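Local coordinates for chemotaxis response regulator protein-glutamate methylesterase (Thermotoga maritima, PDB 3SFT), which probably removes methyl groups from methylglutamates of chemoreceptors and deamidates specific glutamines, using its C-terminal catalytic domain, at residues Pro19-Leu22 with Asp23-Ile26; Lys49-Ala52 with Met53-Asp56; Val162-Gly165 with Met166-Ser169; Val179-Ala182 with Tyr183-Pro186. All coordinates share one frame; numbering follows the deposited sequence.

Interaction 1 (Pro19-Leu22 with Asp23-Ile26); sequences PRSL and DMII
Leu22, Asp23 and Met24 carry most of this local contact. The carbonyl oxygen of Leu22 accepts two backbone bonds, from Ile25 N at 3.0 Å and Ile26 N at 2.9 Å. The second donor lies in the carbonyl plane, whereas the first sits well above it, 71° out, so the two reach the oxygen from distinct directions. Together they combine a three-residue and a four-residue spacing. On the apolar side, Leu22 and Ile26 run side by side with their ends pointing the same way, Leu22 CD2 coming to 4.1 Å from Ile26 CG1.

Helix 18-22 and the turn following it belong to the crossover between the adjacent parallel strands 9-14 and 37-41 of the doubly wound CheB methylesterase domain. Leu22 faces that sheet, touching Val39, and Ile25 meets Pro186 of helix 185-192.

Asp23 closes a turn through its N, 3.1 Å from Pro19 O. With chi1 at -76°, its CG swings back beside its own nitrogen, bringing the carboxylate carbon CG within 3.1 Å of the same Pro19 O. Pro19 O therefore faces the carboxylate carbon without a hydrogen bond to the carboxylate oxygens; OD2 forms a salt bridge with Arg54 of helix 48-58.

Met24 N binds Ser21 O at 3.0 Å. Beyond it the thioether chain doubles back at its last torsion, chi3 -111°, laying the methyl CE alongside the turn, 3.7 Å from Arg20 O. Ser21 OG, a looser neighbour of that methyl, has its hydrogen bond with Glu156.

Interaction 2 (Lys49-Ala52 with Met53-Asp56); sequences KSLA and MRLD
Four successive backbone bonds, from Met53, Arg54, Leu55 and Asp56 to the carbonyls of Lys49, Ser50, Leu51 and Ala52, fix this segment as regular alpha-helix. Leu55 N to Leu51 O, at 3.0 Å, is the straightest of them, with 169° at the hydrogen, and Asp56 N to Ala52 O, at 2.9 Å, is the most bent.

Among the side chains, Leu51 and Leu55 stand one turn apart and point the same way, their CD1 methyls 4.1 Å from each other. Leu51 holds CG opposite its own nitrogen (chi1 -179°), while Leu55 tucks CG beside its nitrogen; with these torsions the two CD1 methyls lie side by side. The same Leu51 CD1 also touches Arg54 CD at 3.9 Å, the arginine's extended aliphatic chain passing it at a slant. The Arg54 guanidinium goes on to its salt bridge with Asp23.

On the exposed flank, Met53 bends at chi3 (-91°) and returns its methyl over the preceding turn. Met53 CE lies 3.5 Å from Lys49 O and 3.8 Å from Lys49 CG, so the methyl lies against the lysine's carbonyl oxygen and the first part of its chain. Asp56 leads away from the preceding turn, and OD1 accepts from Val63 N of strand 62-65.

Leu51 and Leu55 are buried while Lys49, Met53 and Arg54 are exposed, the pattern of an amphipathic helix whose buried side packs on the neighbouring helix 18-22 and the turn after it as well as on strand 62-65 of the parallel sheet, here in the connection from strand 37-41 to strand 62-65 of a doubly wound alpha/beta domain.

Interaction 3 (Val162-Gly165 with Met166-Ser169); sequences VVFG and MPKS
An inverse gamma turn centred on Phe164 leads the chain into helix 166-172, near the predicted active site of the methylesterase domain. The turn is marked by a weak bond from Gly165 N to Val163 O, 3.1 Å long. Gly165 then supplies the carbonyl that starts the helix: Ser169 N reaches Gly165 O at 2.9 Å, with 159° at the hydrogen. Pro167, in the helix's first turn, has no N-H to offer.

The Met166 chain leads away from this contact to touch Ser15, which with His42 is predicted to be catalytic; the Met166 side chain lies about 4 Å from those of both Ser15 and His42. Ser169 OG is bonded to Thr140.

Phe164 supplies the side-chain contact. CG stands opposite the backbone nitrogen (chi1 -169°), which carries the ring over the start of the helix. Lys168 approaches roughly at a right angle and sets CB over one face as a CH-pi contact, 3.9 Å from the ring centroid and displaced toward the rim. Pro167 meets the ring at a slant, with its CB 3.7 Å from Phe164 CE1.

Interaction 4 (Val179-Ala182 with Tyr183-Pro186); sequences VLPA and YKIP
Backbone hydrogen bonds turn the chain between Pro181 and Ile185. Pro181 O accepts from Lys184 N at 2.9 Å, the donor standing 43° out of the carbonyl plane, and more weakly from Ile185 N at 3.5 Å. Ile185 N has a better partner in Ala182 O, 3.1 Å away, so this one N-H is shared between two consecutive carbonyls. Pro186 brings no N-H to the next position; its ring carbon CD instead packs 3.1 Å from Ala182 O.

The aromatic contact joins Pro181 to Tyr183. Tyr183 has chi1 at 56°, which wedges CG between its own nitrogen and carbonyl carbon and folds the ring back over the proline. Pro181 CG lies over one ring face, 3.9 Å from the centroid and 23° off the ring normal, a CH-pi contact set toward the rim. Pro181 CB closes on the same ring at CE2, 3.6 Å away. The phenol OH goes on to hydrogen-bond Glu159, which ties the outer end of the ring to the loop after strand 152-156.

The apolar pair is Leu180 CB with Ile185 CG1, 4.0 Å apart; the same CG1 also lies beside Pro181 O, which Lys184 N already holds.

Residues 181-184 make the tight connection from strand 178-180, the last strand at one edge of the parallel sheet, to helix 185-192. Leu180 pairs through its backbone with the neighbouring strand 152-156 and the residues just after it, and Ile185 rests on Ile154 of that strand and on Leu132.

Interaction 1 is in direct contact with the other three. Its Asp23 OD2 meets Arg54 NH2 of interaction 2 at 2.8 Å, a salt bridge from the turn just after helix 18-22 to helix 48-58. Arg20 NE lies 3.6 Å from Val162 CG2 of interaction 3, and Ile25 CA lies 3.4 Å from Pro186 CG of interaction 4. Interactions 2 and 3 do not touch, their nearest atoms being about 10 Å apart. Interaction 3 comes closest to the predicted catalytic Ser15 and His42, while Pro19 of interaction 1 and Leu51 of interaction 2 have side chains about 8 to 10 Å from them; interaction 4 lies away from the site.

Interaction 1 (Pro19-Leu22 with Asp23-Ile26)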
loop_
_atom_site.group_PDB
_atom_site.type_symbol
_atom_site.label_atom_id
_atom_site.label_comp_id
_atom_site.label_asym_id
_atom_site.label_seq_id
_atom_site.Cartn_x
_atom_site.Cartn_y
_atom_site.Cartn_z
ATOM N N PRO A 19 3.310 6.786 9.179
ATOM C CA PRO A 19 4.246 5.982 9.974
ATOM C C PRO A 19 3.679 5.508 11.317
ATOM O O PRO A 19 3.931 4.378 11.735
ATOM C CB PRO A 19 5.424 6.931 10.155
ATOM C CG PRO A 19 5.435 7.665 8.840
ATOM C CD PRO A 19 3.977 7.989 8.648
ATOM N N ARG A 20 2.912 6.370 11.981
ATOM C CA ARG A 20 2.306 6.030 13.261
ATOM C C ARG A 20 1.315 4.862 13.120
ATOM O O ARG A 20 1.276 3.970 13.967
ATOM C CB ARG A 20 1.598 7.253 13.862
ATOM C CG ARG A 20 1.180 7.057 15.315
ATOM C CD ARG A 20 0.403 8.241 15.870
ATOM N NE ARG A 20 -0.960 8.289 15.349
ATOM C CZ ARG A 20 -2.056 8.411 16.093
ATOM N NH1 ARG A 20 -1.976 8.502 17.412
ATOM N NH2 ARG A 20 -3.243 8.453 15.507
ATOM N N SER A 21 0.507 4.873 12.063
ATOM C CA SER A 21 -0.459 3.794 11.857
ATOM C C SER A 21 0.205 2.524 11.349
ATOM O O SER A 21 -0.204 1.419 11.709
ATOM C CB SER A 21 -1.573 4.227 10.915
ATOM O OG SER A 21 -2.413 5.155 11.571
ATOM N N LEU A 22 1.243 2.687 10.536
ATOM C CA LEU A 22 1.988 1.549 10.003
ATOM C C LEU A 22 2.678 0.788 11.138
ATOM O O LEU A 22 2.863 -0.426 11.051
ATOM C CB LEU A 22 3.007 2.015 8.962
ATOM C CG LEU A 22 2.420 2.412 7.603
ATOM C CD1 LEU A 22 3.432 3.209 6.797
ATOM C CD2 LEU A 22 1.997 1.165 6.850
ATOM N N ASP A 23 3.019 1.504 12.211
ATOM C CA ASP A 23 3.660 0.903 13.385
ATOM C C ASP A 23 2.724 -0.085 14.061
ATOM O O ASP A 23 3.178 -0.985 14.760
ATOM C CB ASP A 23 4.046 1.969 14.418
ATOM C CG ASP A 23 5.277 2.758 14.028
ATOM O OD1 ASP A 23 6.018 2.337 13.113
ATOM O OD2 ASP A 23 5.504 3.813 14.654
ATOM N N MET A 24 1.419 0.130 13.899
ATOM C CA MET A 24 0.404 -0.746 14.478
ATOM C C MET A 24 0.055 -1.890 13.524
ATOM O O MET A 24 -0.663 -2.818 13.898
ATOM C CB MET A 24 -0.879 0.041 14.770
ATOM C CG MET A 24 -0.759 1.154 15.794
ATOM S SD MET A 24 -2.381 1.926 16.137
ATOM C CE MET A 24 -2.143 3.544 15.407
ATOM N N ILE A 25 0.573 -1.830 12.299
ATOM C CA ILE A 25 0.273 -2.842 11.284
ATOM C C ILE A 25 1.423 -3.777 10.917
ATOM O O ILE A 25 1.378 -4.972 11.204
ATOM C CB ILE A 25 -0.245 -2.180 9.980
ATOM C CG1 ILE A 25 -1.427 -1.259 10.281
ATOM C CG2 ILE A 25 -0.661 -3.247 8.969
ATOM C CD1 ILE A 25 -1.914 -0.489 9.071
ATOM N N ILE A 26 2.431 -3.224 10.249
ATOM C CA ILE A 26 3.588 -3.986 9.789
ATOM C C ILE A 26 4.298 -4.849 10.842
ATOM O O ILE A 26 4.579 -6.021 10.587
ATOM C CB ILE A 26 4.598 -3.060 9.066
ATOM C CG1 ILE A 26 3.882 -2.301 7.944
ATOM C CG2 ILE A 26 5.777 -3.865 8.503
ATOM C CD1 ILE A 26 3.166 -3.196 6.936
#

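Interaction 2 (Lys49-Ala52 with Met53-Asp56)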
loop_
_atom_site.group_PDB
_atom_site.type_symbol
_atom_site.label_atom_id
_atom_site.label_comp_id
_atom_site.label_asym_id
_atom_site.label_seq_id
_atom_site.Cartn_x
_atom_site.Cartn_y
_atom_site.Cartn_z
ATOM N N LYS A 49 13.335 6.279 2.794
ATOM C CA LYS A 49 14.321 5.311 3.271
ATOM C C LYS A 49 14.328 5.215 4.803
ATOM O O LYS A 49 14.605 4.148 5.364
ATOM C CB LYS A 49 15.714 5.698 2.768
ATOM C CG LYS A 49 16.845 4.821 3.284
ATOM C CD LYS A 49 17.268 3.766 2.272
ATOM C CE LYS A 49 18.315 2.834 2.867
ATOM N NZ LYS A 49 19.282 3.570 3.740
ATOM N N SER A 50 14.023 6.326 5.476
ATOM C CA SER A 50 13.993 6.349 6.941
ATOM C C SER A 50 12.855 5.461 7.424
ATOM O O SER A 50 13.002 4.707 8.386
ATOM C CB SER A 50 13.811 7.778 7.471
ATOM O OG SER A 50 12.520 8.292 7.179
ATOM N N LEU A 51 11.731 5.543 6.718
ATOM C CA LEU A 51 10.551 4.751 7.027
ATOM C C LEU A 51 10.861 3.257 6.930
ATOM O O LEU A 51 10.466 2.484 7.803
ATOM C CB LEU A 51 9.410 5.114 6.078
ATOM C CG LEU A 51 8.098 4.367 6.310
ATOM C CD1 LEU A 51 7.637 4.540 7.753
ATOM C CD2 LEU A 51 7.050 4.873 5.335
ATOM N N ALA A 52 11.585 2.864 5.883
ATOM C CA ALA A 52 11.957 1.462 5.685
ATOM C C ALA A 52 12.742 0.947 6.885
ATOM O O ALA A 52 12.416 -0.100 7.441
ATOM C CB ALA A 52 12.774 1.297 4.401
ATOM N N MET A 53 13.745 1.711 7.306
ATOM C CA MET A 53 14.577 1.335 8.451
ATOM C C MET A 53 13.776 1.257 9.744
ATOM O O MET A 53 13.939 0.323 10.530
ATOM C CB MET A 53 15.733 2.321 8.624
ATOM C CG MET A 53 16.819 2.207 7.565
ATOM S SD MET A 53 18.193 3.336 7.896
ATOM C CE MET A 53 17.659 4.778 6.997
ATOM N N ARG A 54 12.914 2.248 9.953
ATOM C CA ARG A 54 12.055 2.322 11.133
ATOM C C ARG A 54 11.221 1.049 11.290
ATOM O O ARG A 54 11.203 0.439 12.363
ATOM C CB ARG A 54 11.129 3.534 11.006
ATOM C CG ARG A 54 10.011 3.642 12.042
ATOM C CD ARG A 54 8.858 4.440 11.443
ATOM N NE ARG A 54 7.807 4.769 12.401
ATOM C CZ ARG A 54 7.513 6.009 12.778
ATOM N NH1 ARG A 54 8.203 7.034 12.289
ATOM N NH2 ARG A 54 6.480 6.235 13.577
ATOM N N LEU A 55 10.540 0.651 10.216
ATOM C CA LEU A 55 9.696 -0.543 10.224
ATOM C C LEU A 55 10.484 -1.863 10.216
ATOM O O LEU A 55 10.058 -2.849 10.814
ATOM C CB LEU A 55 8.712 -0.509 9.050
ATOM C CG LEU A 55 7.671 0.616 9.046
ATOM C CD1 LEU A 55 6.868 0.544 7.769
ATOM C CD2 LEU A 55 6.759 0.503 10.272
ATOM N N ASP A 56 11.630 -1.882 9.544
ATOM C CA ASP A 56 12.449 -3.088 9.488
ATOM C C ASP A 56 12.955 -3.459 10.882
ATOM O O ASP A 56 13.021 -4.636 11.230
ATOM C CB ASP A 56 13.635 -2.892 8.539
ATOM C CG ASP A 56 14.364 -4.191 8.240
ATOM O OD1 ASP A 56 13.749 -5.099 7.646
ATOM O OD2 ASP A 56 15.554 -4.309 8.606
#

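Interaction 3 (Val162-Gly165 with Met166-Ser169)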
loop_
_atom_site.group_PDB
_atom_site.type_symbol
_atom_site.label_atom_id
_atom_site.label_comp_id
_atom_site.label_asym_id
_atom_site.label_seq_id
_atom_site.Cartn_x
_atom_site.Cartn_y
_atom_site.Cartn_z
ATOM N N VAL A 162 -4.619 10.289 12.054
ATOM C CA VAL A 162 -4.195 11.611 12.477
ATOM C C VAL A 162 -5.086 12.539 11.640
ATOM O O VAL A 162 -5.664 13.498 12.155
ATOM C CB VAL A 162 -2.701 11.856 12.196
ATOM C CG1 VAL A 162 -2.337 13.296 12.522
ATOM C CG2 VAL A 162 -1.862 10.913 13.052
ATOM N N VAL A 163 -5.253 12.180 10.366
ATOM C CA VAL A 163 -6.102 12.917 9.429
ATOM C C VAL A 163 -7.011 11.916 8.706
ATOM O O VAL A 163 -6.544 11.052 7.964
ATOM C CB VAL A 163 -5.284 13.721 8.385
ATOM C CG1 VAL A 163 -6.219 14.369 7.386
ATOM C CG2 VAL A 163 -4.465 14.812 9.069
ATOM N N PHE A 164 -8.311 12.037 8.937
ATOM C CA PHE A 164 -9.294 11.146 8.335
ATOM C C PHE A 164 -9.749 11.711 6.995
ATOM O O PHE A 164 -10.912 12.065 6.833
ATOM C CB PHE A 164 -10.490 11.005 9.283
ATOM C CG PHE A 164 -11.458 9.915 8.906
ATOM C CD1 PHE A 164 -11.013 8.620 8.660
ATOM C CD2 PHE A 164 -12.826 10.175 8.854
ATOM C CE1 PHE A 164 -11.914 7.603 8.377
ATOM C CE2 PHE A 164 -13.736 9.158 8.571
ATOM C CZ PHE A 164 -13.275 7.870 8.333
ATOM N N GLY A 165 -8.819 11.844 6.057
ATOM C CA GLY A 165 -9.165 12.367 4.749
ATOM C C GLY A 165 -9.150 11.278 3.699
ATOM O O GLY A 165 -10.180 10.985 3.091
ATOM N N MET A 166 -7.988 10.662 3.497
ATOM C CA MET A 166 -7.847 9.598 2.507
ATOM C C MET A 166 -8.814 8.437 2.722
ATOM O O MET A 166 -9.483 8.013 1.779
ATOM C CB MET A 166 -6.387 9.131 2.409
ATOM C CG MET A 166 -5.482 10.191 1.763
ATOM S SD MET A 166 -3.706 9.847 1.669
ATOM C CE MET A 166 -3.638 8.134 2.218
ATOM N N PRO A 167 -8.919 7.917 3.965
ATOM C CA PRO A 167 -9.847 6.805 4.205
ATOM C C PRO A 167 -11.301 7.243 3.999
ATOM O O PRO A 167 -12.108 6.512 3.413
ATOM C CB PRO A 167 -9.592 6.455 5.671
ATOM C CG PRO A 167 -8.165 6.875 5.890
ATOM C CD PRO A 167 -8.120 8.197 5.173
ATOM N N LYS A 168 -11.629 8.440 4.484
ATOM C CA LYS A 168 -12.983 8.963 4.348
ATOM C C LYS A 168 -13.408 9.075 2.890
ATOM O O LYS A 168 -14.539 8.738 2.544
ATOM C CB LYS A 168 -13.124 10.327 5.033
ATOM C CG LYS A 168 -14.546 10.853 5.001
ATOM C CD LYS A 168 -14.788 11.985 5.990
ATOM C CE LYS A 168 -14.580 13.349 5.367
ATOM N NZ LYS A 168 -15.100 14.420 6.272
ATOM N N SER A 169 -12.505 9.561 2.043
ATOM C CA SER A 169 -12.799 9.713 0.623
ATOM C C SER A 169 -13.107 8.354 -0.009
ATOM O O SER A 169 -13.997 8.243 -0.851
ATOM C CB SER A 169 -11.632 10.385 -0.095
ATOM O OG SER A 169 -11.866 10.436 -1.487
#

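Interaction 4 (Val179-Ala182 with Tyr183-Pro186)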
loop_
_atom_site.group_PDB
_atom_site.type_symbol
_atom_site.label_atom_id
_atom_site.label_comp_id
_atom_site.label_asym_id
_atom_site.label_seq_id
_atom_site.Cartn_x
_atom_site.Cartn_y
_atom_site.Cartn_z
ATOM N N VAL A 179 -13.776 -1.057 7.420
ATOM C CA VAL A 179 -13.349 0.208 8.008
ATOM C C VAL A 179 -12.824 -0.252 9.359
ATOM O O VAL A 179 -13.599 -0.643 10.230
ATOM C CB VAL A 179 -14.529 1.187 8.183
ATOM C CG1 VAL A 179 -14.035 2.491 8.802
ATOM C CG2 VAL A 179 -15.179 1.465 6.825
ATOM N N LEU A 180 -11.505 -0.250 9.515
ATOM C CA LEU A 180 -10.893 -0.747 10.743
ATOM C C LEU A 180 -9.800 0.120 11.338
ATOM O O LEU A 180 -9.030 0.751 10.615
ATOM C CB LEU A 180 -10.277 -2.124 10.470
ATOM C CG LEU A 180 -11.144 -3.252 9.907
ATOM C CD1 LEU A 180 -10.247 -4.297 9.279
ATOM C CD2 LEU A 180 -11.998 -3.860 11.005
ATOM N N PRO A 181 -9.727 0.176 12.679
ATOM C CA PRO A 181 -8.671 0.982 13.295
ATOM C C PRO A 181 -7.375 0.253 12.928
ATOM O O PRO A 181 -7.388 -0.958 12.706
ATOM C CB PRO A 181 -9.002 0.898 14.785
ATOM C CG PRO A 181 -9.743 -0.397 14.917
ATOM C CD PRO A 181 -10.629 -0.384 13.697
ATOM N N ALA A 182 -6.281 0.993 12.804
ATOM C CA ALA A 182 -4.997 0.421 12.400
ATOM C C ALA A 182 -4.609 -0.903 13.049
ATOM O O ALA A 182 -4.183 -1.825 12.355
ATOM C CB ALA A 182 -3.884 1.443 12.582
ATOM N N TYR A 183 -4.773 -1.003 14.366
ATOM C CA TYR A 183 -4.420 -2.221 15.096
ATOM C C TYR A 183 -5.213 -3.478 14.717
ATOM O O TYR A 183 -4.748 -4.598 14.950
ATOM C CB TYR A 183 -4.460 -1.982 16.615
ATOM C CG TYR A 183 -5.780 -1.464 17.159
ATOM C CD1 TYR A 183 -6.815 -2.343 17.492
ATOM C CD2 TYR A 183 -5.986 -0.099 17.357
ATOM C CE1 TYR A 183 -8.020 -1.875 18.009
ATOM C CE2 TYR A 183 -7.184 0.379 17.871
ATOM C CZ TYR A 183 -8.197 -0.516 18.196
ATOM O OH TYR A 183 -9.388 -0.053 18.704
ATOM N N LYS A 184 -6.409 -3.309 14.154
ATOM C CA LYS A 184 -7.207 -4.464 13.739
ATOM C C LYS A 184 -6.945 -4.858 12.285
ATOM O O LYS A 184 -7.394 -5.909 11.828
ATOM C CB LYS A 184 -8.702 -4.217 13.951
ATOM C CG LYS A 184 -9.180 -4.489 15.375
ATOM C CD LYS A 184 -10.694 -4.393 15.479
ATOM C CE LYS A 184 -11.198 -4.748 16.877
ATOM N NZ LYS A 184 -10.954 -6.180 17.226
ATOM N N ILE A 185 -6.229 -4.002 11.563
ATOM C CA ILE A 185 -5.902 -4.247 10.161
ATOM C C ILE A 185 -5.000 -5.474 9.942
ATOM O O ILE A 185 -5.264 -6.271 9.048
ATOM C CB ILE A 185 -5.312 -2.969 9.489
ATOM C CG1 ILE A 185 -6.378 -1.866 9.463
ATOM C CG2 ILE A 185 -4.818 -3.268 8.072
ATOM C CD1 ILE A 185 -6.002 -0.635 8.641
ATOM N N PRO A 186 -3.935 -5.647 10.754
ATOM C CA PRO A 186 -3.044 -6.807 10.596
ATOM C C PRO A 186 -3.815 -8.117 10.720
ATOM O O PRO A 186 -3.576 -9.069 9.977
ATOM C CB PRO A 186 -2.092 -6.668 11.784
ATOM C CG PRO A 186 -2.035 -5.229 12.010
ATOM C CD PRO A 186 -3.455 -4.781 11.845
#